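PDB 3E57: uncharacterized protein Tm1382 from Thermotoga maritima, which is of unknown function but carries a Nudix domain and is probably a hydrolase of nucleoside diphosphate-linked compounds. Local coordinates for residues 16-28 with 61-73. Numbering follows the deposited sequence.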
ATOM      1  N   GLU B  16     -18.208 -10.897  23.416  1.00 45.33           N
ATOM      2  CA  GLU B  16     -17.426  -9.750  22.878  1.00 44.95           C
ATOM      3  C   GLU B  16     -18.028  -9.233  21.562  1.00 44.44           C
ATOM      4  O   GLU B  16     -17.760  -9.782  20.489  1.00 44.86           O
ATOM      5  CB  GLU B  16     -15.963 -10.170  22.677  1.00 45.22           C
ATOM      6  CG  GLU B  16     -15.032  -9.051  22.197  1.00 45.82           C
ATOM      7  CD  GLU B  16     -13.607  -9.518  21.946  1.00 46.63           C
ATOM      8  OE1 GLU B  16     -13.342 -10.734  22.063  1.00 49.35           O
ATOM      9  OE2 GLU B  16     -12.748  -8.666  21.621  1.00 50.04           O
ATOM     10  N   ARG B  17     -18.846  -8.184  21.651  1.00 43.52           N
ATOM     11  CA  ARG B  17     -19.336  -7.480  20.463  1.00 42.82           C
ATOM     12  C   ARG B  17     -18.359  -6.359  20.128  1.00 41.87           C
ATOM     13  O   ARG B  17     -18.000  -5.565  21.002  1.00 41.67           O
ATOM     14  CB  ARG B  17     -20.730  -6.898  20.691  1.00 43.02           C
ATOM     15  CG  ARG B  17     -21.822  -7.955  20.885  1.00 44.01           C
ATOM     16  CD  ARG B  17     -22.982  -7.750  19.914  1.00 45.14           C
ATOM     17  NE  ARG B  17     -23.634  -6.454  20.095  1.00 45.54           N
ATOM     18  CZ  ARG B  17     -24.414  -5.869  19.187  1.00 46.23           C
ATOM     19  NH1 ARG B  17     -24.670  -6.455  18.020  1.00 47.10           N
ATOM     20  NH2 ARG B  17     -24.953  -4.685  19.448  1.00 46.05           N
ATOM     21  N   ILE B  18     -17.954  -6.276  18.864  1.00 40.96           N
ATOM     22  CA  ILE B  18     -16.855  -5.381  18.472  1.00 40.15           C
ATOM     23  C   ILE B  18     -17.198  -4.430  17.325  1.00 39.51           C
ATOM     24  O   ILE B  18     -18.112  -4.692  16.549  1.00 39.59           O
ATOM     25  CB  ILE B  18     -15.552  -6.172  18.158  1.00 40.03           C
ATOM     26  CG1 ILE B  18     -15.787  -7.329  17.174  1.00 39.78           C
ATOM     27  CG2 ILE B  18     -14.952  -6.715  19.442  1.00 39.72           C
ATOM     28  CD1 ILE B  18     -15.907  -6.928  15.734  1.00 40.07           C
ATOM     29  N   LEU B  19     -16.456  -3.321  17.238  1.00 38.52           N
ATOM     30  CA  LEU B  19     -16.734  -2.261  16.268  1.00 37.96           C
ATOM     31  C   LEU B  19     -16.404  -2.702  14.844  1.00 37.37           C
ATOM     32  O   LEU B  19     -15.297  -3.190  14.559  1.00 36.97           O
ATOM     33  CB  LEU B  19     -15.950  -0.982  16.608  1.00 37.91           C
ATOM     34  CG  LEU B  19     -16.158   0.265  15.732  1.00 37.96           C
ATOM     35  CD1 LEU B  19     -17.597   0.763  15.815  1.00 36.73           C
ATOM     36  CD2 LEU B  19     -15.191   1.370  16.129  1.00 37.36           C
ATOM     37  N   VAL B  20     -17.374  -2.503  13.956  1.00 36.93           N
ATOM     38  CA  VAL B  20     -17.229  -2.825  12.545  1.00 36.61           C
ATOM     39  C   VAL B  20     -17.824  -1.717  11.686  1.00 36.31           C
ATOM     40  O   VAL B  20     -18.565  -0.878  12.180  1.00 35.70           O
ATOM     41  CB  VAL B  20     -17.915  -4.170  12.210  1.00 36.54           C
ATOM     42  CG1 VAL B  20     -17.243  -5.303  12.958  1.00 36.00           C
ATOM     43  CG2 VAL B  20     -19.426  -4.129  12.544  1.00 36.82           C
ATOM     44  N   VAL B  21     -17.460  -1.707  10.407  1.00 36.07           N
ATOM     45  CA  VAL B  21     -18.151  -0.909   9.398  1.00 36.42           C
ATOM     46  C   VAL B  21     -18.440  -1.797   8.198  1.00 36.65           C
ATOM     47  O   VAL B  21     -17.761  -2.793   7.988  1.00 36.37           O
ATOM     48  CB  VAL B  21     -17.329   0.313   8.935  1.00 35.98           C
ATOM     49  CG1 VAL B  21     -17.146   1.296  10.068  1.00 35.12           C
ATOM     50  CG2 VAL B  21     -15.978  -0.122   8.366  1.00 36.38           C
ATOM     51  N   LYS B  22     -19.473  -1.455   7.433  1.00 37.77           N
ATOM     52  CA  LYS B  22     -19.756  -2.150   6.181  1.00 38.28           C
ATOM     53  C   LYS B  22     -18.658  -1.782   5.196  1.00 38.32           C
ATOM     54  O   LYS B  22     -18.255  -0.625   5.120  1.00 38.14           O
ATOM     55  CB  LYS B  22     -21.132  -1.766   5.615  1.00 38.69           C
ATOM     56  CG  LYS B  22     -22.315  -2.243   6.455  1.00 39.97           C
ATOM     57  CD  LYS B  22     -23.645  -2.258   5.665  1.00 40.13           C
ATOM     58  CE  LYS B  22     -24.061  -0.871   5.152  1.00 42.16           C
ATOM     59  NZ  LYS B  22     -25.481  -0.855   4.623  1.00 42.81           N
ATOM     60  N   THR B  23     -18.169  -2.771   4.458  1.00 38.41           N
ATOM     61  CA  THR B  23     -17.151  -2.536   3.453  1.00 38.44           C
ATOM     62  C   THR B  23     -17.647  -1.538   2.409  1.00 38.41           C
ATOM     63  O   THR B  23     -16.896  -0.656   1.993  1.00 38.16           O
ATOM     64  CB  THR B  23     -16.711  -3.855   2.790  1.00 38.67           C
ATOM     65  OG1 THR B  23     -16.264  -4.769   3.798  1.00 39.39           O
ATOM     66  CG2 THR B  23     -15.585  -3.613   1.809  1.00 38.55           C
ATOM     67  N   GLU B  24     -18.916  -1.639   2.012  1.00 38.22           N
ATOM     68  CA  GLU B  24     -19.471  -0.694   1.035  1.00 38.23           C
ATOM     69  C   GLU B  24     -19.416   0.755   1.536  1.00 37.61           C
ATOM     70  O   GLU B  24     -19.101   1.660   0.761  1.00 37.84           O
ATOM     71  CB  GLU B  24     -20.897  -1.079   0.599  1.00 38.59           C
ATOM     72  CG  GLU B  24     -21.955  -1.079   1.694  1.00 39.97           C
ATOM     73  CD  GLU B  24     -23.336  -1.483   1.168  1.00 40.58           C
ATOM     74  OE1 GLU B  24     -23.911  -0.722   0.354  1.00 43.65           O
ATOM     75  OE2 GLU B  24     -23.844  -2.557   1.574  1.00 43.80           O
ATOM     76  N   ASP B  25     -19.689   0.970   2.824  1.00 36.71           N
ATOM     77  CA  ASP B  25     -19.579   2.311   3.430  1.00 36.30           C
ATOM     78  C   ASP B  25     -18.110   2.796   3.468  1.00 35.51           C
ATOM     79  O   ASP B  25     -17.821   3.959   3.185  1.00 34.98           O
ATOM     80  CB  ASP B  25     -20.137   2.310   4.853  1.00 36.04           C
ATOM     81  CG  ASP B  25     -21.659   2.096   4.911  1.00 36.77           C
ATOM     82  OD1 ASP B  25     -22.392   2.491   3.977  1.00 36.93           O
ATOM     83  OD2 ASP B  25     -22.112   1.541   5.929  1.00 36.33           O
ATOM     84  N   PHE B  26     -17.200   1.899   3.840  1.00 35.15           N
ATOM     85  CA  PHE B  26     -15.754   2.200   3.839  1.00 35.02           C
ATOM     86  C   PHE B  26     -15.272   2.625   2.452  1.00 34.97           C
ATOM     87  O   PHE B  26     -14.703   3.706   2.286  1.00 34.74           O
ATOM     88  CB  PHE B  26     -14.950   0.997   4.359  1.00 34.55           C
ATOM     89  CG  PHE B  26     -13.469   1.088   4.096  1.00 34.75           C
ATOM     90  CD1 PHE B  26     -12.674   1.977   4.804  1.00 34.35           C
ATOM     91  CD2 PHE B  26     -12.870   0.276   3.144  1.00 35.27           C
ATOM     92  CE1 PHE B  26     -11.301   2.065   4.554  1.00 34.98           C
ATOM     93  CE2 PHE B  26     -11.492   0.368   2.889  1.00 34.27           C
ATOM     94  CZ  PHE B  26     -10.722   1.256   3.596  1.00 33.36           C
ATOM     95  N   LEU B  27     -15.518   1.787   1.451  1.00 35.05           N
ATOM     96  CA  LEU B  27     -15.077   2.085   0.086  1.00 35.37           C
ATOM     97  C   LEU B  27     -15.703   3.371  -0.448  1.00 35.50           C
ATOM     98  O   LEU B  27     -15.037   4.157  -1.136  1.00 35.36           O
ATOM     99  CB  LEU B  27     -15.370   0.907  -0.856  1.00 35.72           C
ATOM    100  CG  LEU B  27     -14.685  -0.424  -0.491  1.00 36.60           C
ATOM    101  CD1 LEU B  27     -15.291  -1.586  -1.288  1.00 37.85           C
ATOM    102  CD2 LEU B  27     -13.167  -0.371  -0.682  1.00 37.30           C
ATOM    103  N   LYS B  28     -16.976   3.599  -0.128  1.00 35.84           N
ATOM    104  CA  LYS B  28     -17.651   4.828  -0.531  1.00 35.59           C
ATOM    105  C   LYS B  28     -16.966   6.053   0.078  1.00 35.61           C
ATOM    106  O   LYS B  28     -16.743   7.054  -0.604  1.00 36.09           O
ATOM    107  CB  LYS B  28     -19.141   4.785  -0.141  1.00 36.17           C
ATOM    108  CG  LYS B  28     -19.832   6.162  -0.041  1.00 37.18           C
ATOM    109  CD  LYS B  28     -19.649   7.030  -1.296  1.00 39.32           C
ATOM    110  CE  LYS B  28     -20.893   7.071  -2.175  1.00 40.02           C
ATOM    111  NZ  LYS B  28     -20.531   7.698  -3.476  1.00 40.31           N
ATOM    112  N   GLU B  61     -15.445 -12.557  11.689  1.00 58.95           N
ATOM    113  CA  GLU B  61     -14.279 -13.282  11.148  1.00 58.89           C
ATOM    114  C   GLU B  61     -14.546 -13.949   9.783  1.00 58.89           C
ATOM    115  O   GLU B  61     -13.629 -14.073   8.959  1.00 59.15           O
ATOM    116  CB  GLU B  61     -13.793 -14.317  12.188  1.00 59.17           C
ATOM    117  CG  GLU B  61     -12.930 -15.493  11.678  1.00 59.85           C
ATOM    118  CD  GLU B  61     -11.478 -15.111  11.387  1.00 61.94           C
ATOM    119  OE1 GLU B  61     -10.574 -15.909  11.739  1.00 62.76           O
ATOM    120  OE2 GLU B  61     -11.236 -14.026  10.810  1.00 63.21           O
ATOM    121  N   TYR B  62     -15.791 -14.367   9.555  1.00 58.62           N
ATOM    122  CA  TYR B  62     -16.191 -15.063   8.322  1.00 58.22           C
ATOM    123  C   TYR B  62     -16.975 -14.169   7.349  1.00 57.71           C
ATOM    124  O   TYR B  62     -17.778 -14.671   6.554  1.00 57.88           O
ATOM    125  CB  TYR B  62     -17.058 -16.283   8.676  1.00 58.88           C
ATOM    126  CG  TYR B  62     -16.285 -17.529   9.057  1.00 59.60           C
ATOM    127  CD1 TYR B  62     -16.158 -18.591   8.160  1.00 60.03           C
ATOM    128  CD2 TYR B  62     -15.701 -17.658  10.317  1.00 60.06           C
ATOM    129  CE1 TYR B  62     -15.461 -19.746   8.506  1.00 60.03           C
ATOM    130  CE2 TYR B  62     -14.998 -18.808  10.669  1.00 60.03           C
ATOM    131  CZ  TYR B  62     -14.884 -19.850   9.760  1.00 59.92           C
ATOM    132  OH  TYR B  62     -14.197 -20.993  10.102  1.00 59.86           O
ATOM    133  N   ASP B  63     -16.753 -12.857   7.393  1.00 56.60           N
ATOM    134  CA  ASP B  63     -17.593 -11.941   6.621  1.00 55.82           C
ATOM    135  C   ASP B  63     -16.807 -10.772   6.033  1.00 54.98           C
ATOM    136  O   ASP B  63     -16.373  -9.878   6.767  1.00 54.96           O
ATOM    137  CB  ASP B  63     -18.741 -11.422   7.501  1.00 55.93           C
ATOM    138  CG  ASP B  63     -19.826 -10.705   6.704  1.00 56.37           C
ATOM    139  OD1 ASP B  63     -19.872 -10.852   5.461  1.00 56.60           O
ATOM    140  OD2 ASP B  63     -20.646  -9.996   7.327  1.00 56.53           O
ATOM    141  N   GLU B  64     -16.643 -10.784   4.707  1.00 53.75           N
ATOM    142  CA  GLU B  64     -16.000  -9.682   3.983  1.00 52.76           C
ATOM    143  C   GLU B  64     -16.973  -8.538   3.665  1.00 51.44           C
ATOM    144  O   GLU B  64     -16.567  -7.520   3.103  1.00 51.54           O
ATOM    145  CB  GLU B  64     -15.337 -10.185   2.695  1.00 52.93           C
ATOM    146  CG  GLU B  64     -14.052 -10.968   2.934  1.00 53.55           C
ATOM    147  CD  GLU B  64     -13.335 -11.365   1.648  1.00 54.04           C
ATOM    148  OE1 GLU B  64     -13.621 -10.775   0.581  1.00 56.54           O
ATOM    149  OE2 GLU B  64     -12.475 -12.270   1.709  1.00 55.66           O
ATOM    150  N   THR B  65     -18.245  -8.697   4.027  1.00 49.64           N
ATOM    151  CA  THR B  65     -19.226  -7.609   3.934  1.00 48.42           C
ATOM    152  C   THR B  65     -18.924  -6.487   4.927  1.00 46.85           C
ATOM    153  O   THR B  65     -19.400  -5.362   4.762  1.00 46.51           O
ATOM    154  CB  THR B  65     -20.660  -8.105   4.232  1.00 48.57           C
ATOM    155  OG1 THR B  65     -20.937  -9.289   3.471  1.00 49.41           O
ATOM    156  CG2 THR B  65     -21.685  -7.029   3.889  1.00 49.18           C
ATOM    157  N   THR B  66     -18.170  -6.811   5.976  1.00 45.13           N
ATOM    158  CA  THR B  66     -17.781  -5.827   6.978  1.00 43.81           C
ATOM    159  C   THR B  66     -16.278  -5.868   7.251  1.00 42.59           C
ATOM    160  O   THR B  66     -15.592  -6.865   6.970  1.00 42.36           O
ATOM    161  CB  THR B  66     -18.535  -6.049   8.310  1.00 43.90           C
ATOM    162  OG1 THR B  66     -18.339  -7.398   8.755  1.00 43.29           O
ATOM    163  CG2 THR B  66     -20.033  -5.774   8.144  1.00 43.48           C
ATOM    164  N   LYS B  67     -15.776  -4.764   7.795  1.00 40.81           N
ATOM    165  CA  LYS B  67     -14.402  -4.689   8.251  1.00 39.45           C
ATOM    166  C   LYS B  67     -14.373  -4.308   9.729  1.00 37.91           C
ATOM    167  O   LYS B  67     -15.059  -3.383  10.161  1.00 37.57           O
ATOM    168  CB  LYS B  67     -13.601  -3.710   7.374  1.00 39.35           C
ATOM    169  CG  LYS B  67     -13.305  -4.313   6.009  1.00 39.64           C
ATOM    170  CD  LYS B  67     -12.447  -3.430   5.110  1.00 39.78           C
ATOM    171  CE  LYS B  67     -11.731  -4.263   4.024  1.00 39.48           C
ATOM    172  NZ  LYS B  67     -10.345  -4.728   4.458  1.00 40.01           N
ATOM    173  N   GLN B  68     -13.600  -5.069  10.495  1.00 36.34           N
ATOM    174  CA  GLN B  68     -13.399  -4.833  11.910  1.00 35.54           C
ATOM    175  C   GLN B  68     -12.405  -3.697  12.084  1.00 34.48           C
ATOM    176  O   GLN B  68     -11.307  -3.752  11.541  1.00 33.52           O
ATOM    177  CB  GLN B  68     -12.862  -6.103  12.565  1.00 35.54           C
ATOM    178  CG  GLN B  68     -13.813  -7.304  12.431  1.00 36.35           C
ATOM    179  CD  GLN B  68     -13.110  -8.628  12.564  1.00 36.75           C
ATOM    180  OE1 GLN B  68     -12.386  -8.863  13.527  1.00 39.68           O
ATOM    181  NE2 GLN B  68     -13.328  -9.512  11.598  1.00 38.15           N
ATOM    182  N   VAL B  69     -12.793  -2.662  12.822  1.00 33.45           N
ATOM    183  CA  VAL B  69     -11.913  -1.517  13.051  1.00 32.80           C
ATOM    184  C   VAL B  69     -10.888  -1.836  14.138  1.00 32.11           C
ATOM    185  O   VAL B  69     -11.248  -2.098  15.294  1.00 31.60           O
ATOM    186  CB  VAL B  69     -12.714  -0.277  13.426  1.00 32.80           C
ATOM    187  CG1 VAL B  69     -11.780   0.871  13.790  1.00 32.24           C
ATOM    188  CG2 VAL B  69     -13.638   0.092  12.280  1.00 32.78           C
ATOM    189  N   ILE B  70      -9.613  -1.817  13.744  1.00 31.59           N
ATOM    190  CA  ILE B  70      -8.500  -2.203  14.597  1.00 31.16           C
ATOM    191  C   ILE B  70      -7.586  -0.996  14.833  1.00 30.72           C
ATOM    192  O   ILE B  70      -6.821  -0.618  13.936  1.00 30.73           O
ATOM    193  CB  ILE B  70      -7.665  -3.344  13.941  1.00 31.50           C
ATOM    194  CG1 ILE B  70      -8.557  -4.521  13.530  1.00 32.19           C
ATOM    195  CG2 ILE B  70      -6.570  -3.828  14.888  1.00 31.40           C
ATOM    196  CD1 ILE B  70      -9.270  -5.194  14.688  1.00 32.53           C
ATOM    197  N   PRO B  71      -7.666  -0.372  16.022  1.00 30.04           N
ATOM    198  CA  PRO B  71      -6.619   0.576  16.370  1.00 29.36           C
ATOM    199  C   PRO B  71      -5.275  -0.152  16.393  1.00 28.70           C
ATOM    200  O   PRO B  71      -5.206  -1.274  16.881  1.00 28.37           O
ATOM    201  CB  PRO B  71      -7.029   1.059  17.769  1.00 29.74           C
ATOM    202  CG  PRO B  71      -7.960   0.003  18.288  1.00 30.39           C
ATOM    203  CD  PRO B  71      -8.693  -0.456  17.081  1.00 30.14           C
ATOM    204  N   TYR B  72      -4.242   0.466  15.832  1.00 27.77           N
ATOM    205  CA  TYR B  72      -2.945  -0.178  15.614  1.00 27.14           C
ATOM    206  C   TYR B  72      -1.854   0.849  15.912  1.00 27.12           C
ATOM    207  O   TYR B  72      -1.673   1.816  15.160  1.00 26.45           O
ATOM    208  CB  TYR B  72      -2.850  -0.665  14.172  1.00 27.56           C
ATOM    209  CG  TYR B  72      -1.727  -1.646  13.910  1.00 27.02           C
ATOM    210  CD1 TYR B  72      -1.780  -2.946  14.419  1.00 27.74           C
ATOM    211  CD2 TYR B  72      -0.631  -1.299  13.140  1.00 27.51           C
ATOM    212  CE1 TYR B  72      -0.765  -3.851  14.184  1.00 27.62           C
ATOM    213  CE2 TYR B  72       0.392  -2.222  12.896  1.00 28.06           C
ATOM    214  CZ  TYR B  72       0.311  -3.494  13.425  1.00 27.65           C
ATOM    215  OH  TYR B  72       1.334  -4.409  13.176  1.00 28.87           O
ATOM    216  N   VAL B  73      -1.149   0.657  17.019  1.00 26.09           N
ATOM    217  CA  VAL B  73      -0.272   1.680  17.547  1.00 26.24           C
ATOM    218  C   VAL B  73       1.177   1.233  17.501  1.00 26.44           C
ATOM    219  O   VAL B  73       1.534   0.186  18.043  1.00 25.89           O
ATOM    220  CB  VAL B  73      -0.646   2.033  19.002  1.00 26.75           C
ATOM    221  CG1 VAL B  73       0.214   3.196  19.497  1.00 26.25           C
ATOM    222  CG2 VAL B  73      -2.139   2.370  19.102  1.00 26.33           C
TER
HETATM  223  O   HOH W   1     -13.116  -3.595  16.465  1.00 35.97           O
HETATM  224  O   HOH W   2     -20.506  -4.086   2.800  1.00 45.91           O
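V21 pairs with K67 where strand 17-22 runs antiparallel to strand 66-73. Two backbone bonds close this hydrogen-bonded pair. K67 N donates to V21 O at 2.8 Å, and V21 N donates back to K67 O. A third bond runs from V69 N to L19 O at 3.1 Å. A water donates to both L19 O and V69 O.

K67 can be followed outward. Its CB faces V21 CG2. CG lies 3.7 Å from T23 OG1, and CD approaches the F26 ring obliquely at CD2, 4.2 Å away. The chain stays extended to CE and then bends (chi4 -92°). NZ donates to N145 OD1, with weak bonds to the backbone oxygens of R153 and H155.

The pairing adds strand 17-22 to strand 66-77, which belongs to the mixed sheet of the Nudix fold. Strand 53-56 flanks strand 17-22 in turn. On the face of V20, its CG1 packs on Q68 CG at 4.0 Å. I18 CD1 meets the same carbon, and Q68 OE1 is hydrogen-bonded to H106 NE2. On the face of V21, L19 CD2 touches V69 CB.

Helix 23-28 starts where the pairing ends. T23 N donates to T65 O at 2.9 Å. T23 OG1, set beside its own backbone N (chi1 -56°), donates to E64 O from above the carbonyl plane. A valine here would probably leave E64 O without this donor and the turn before strand 66-73 less firmly held. D63 OD1 accepts from T65 N in an Asx turn and from T65 OG1 at 2.7 Å.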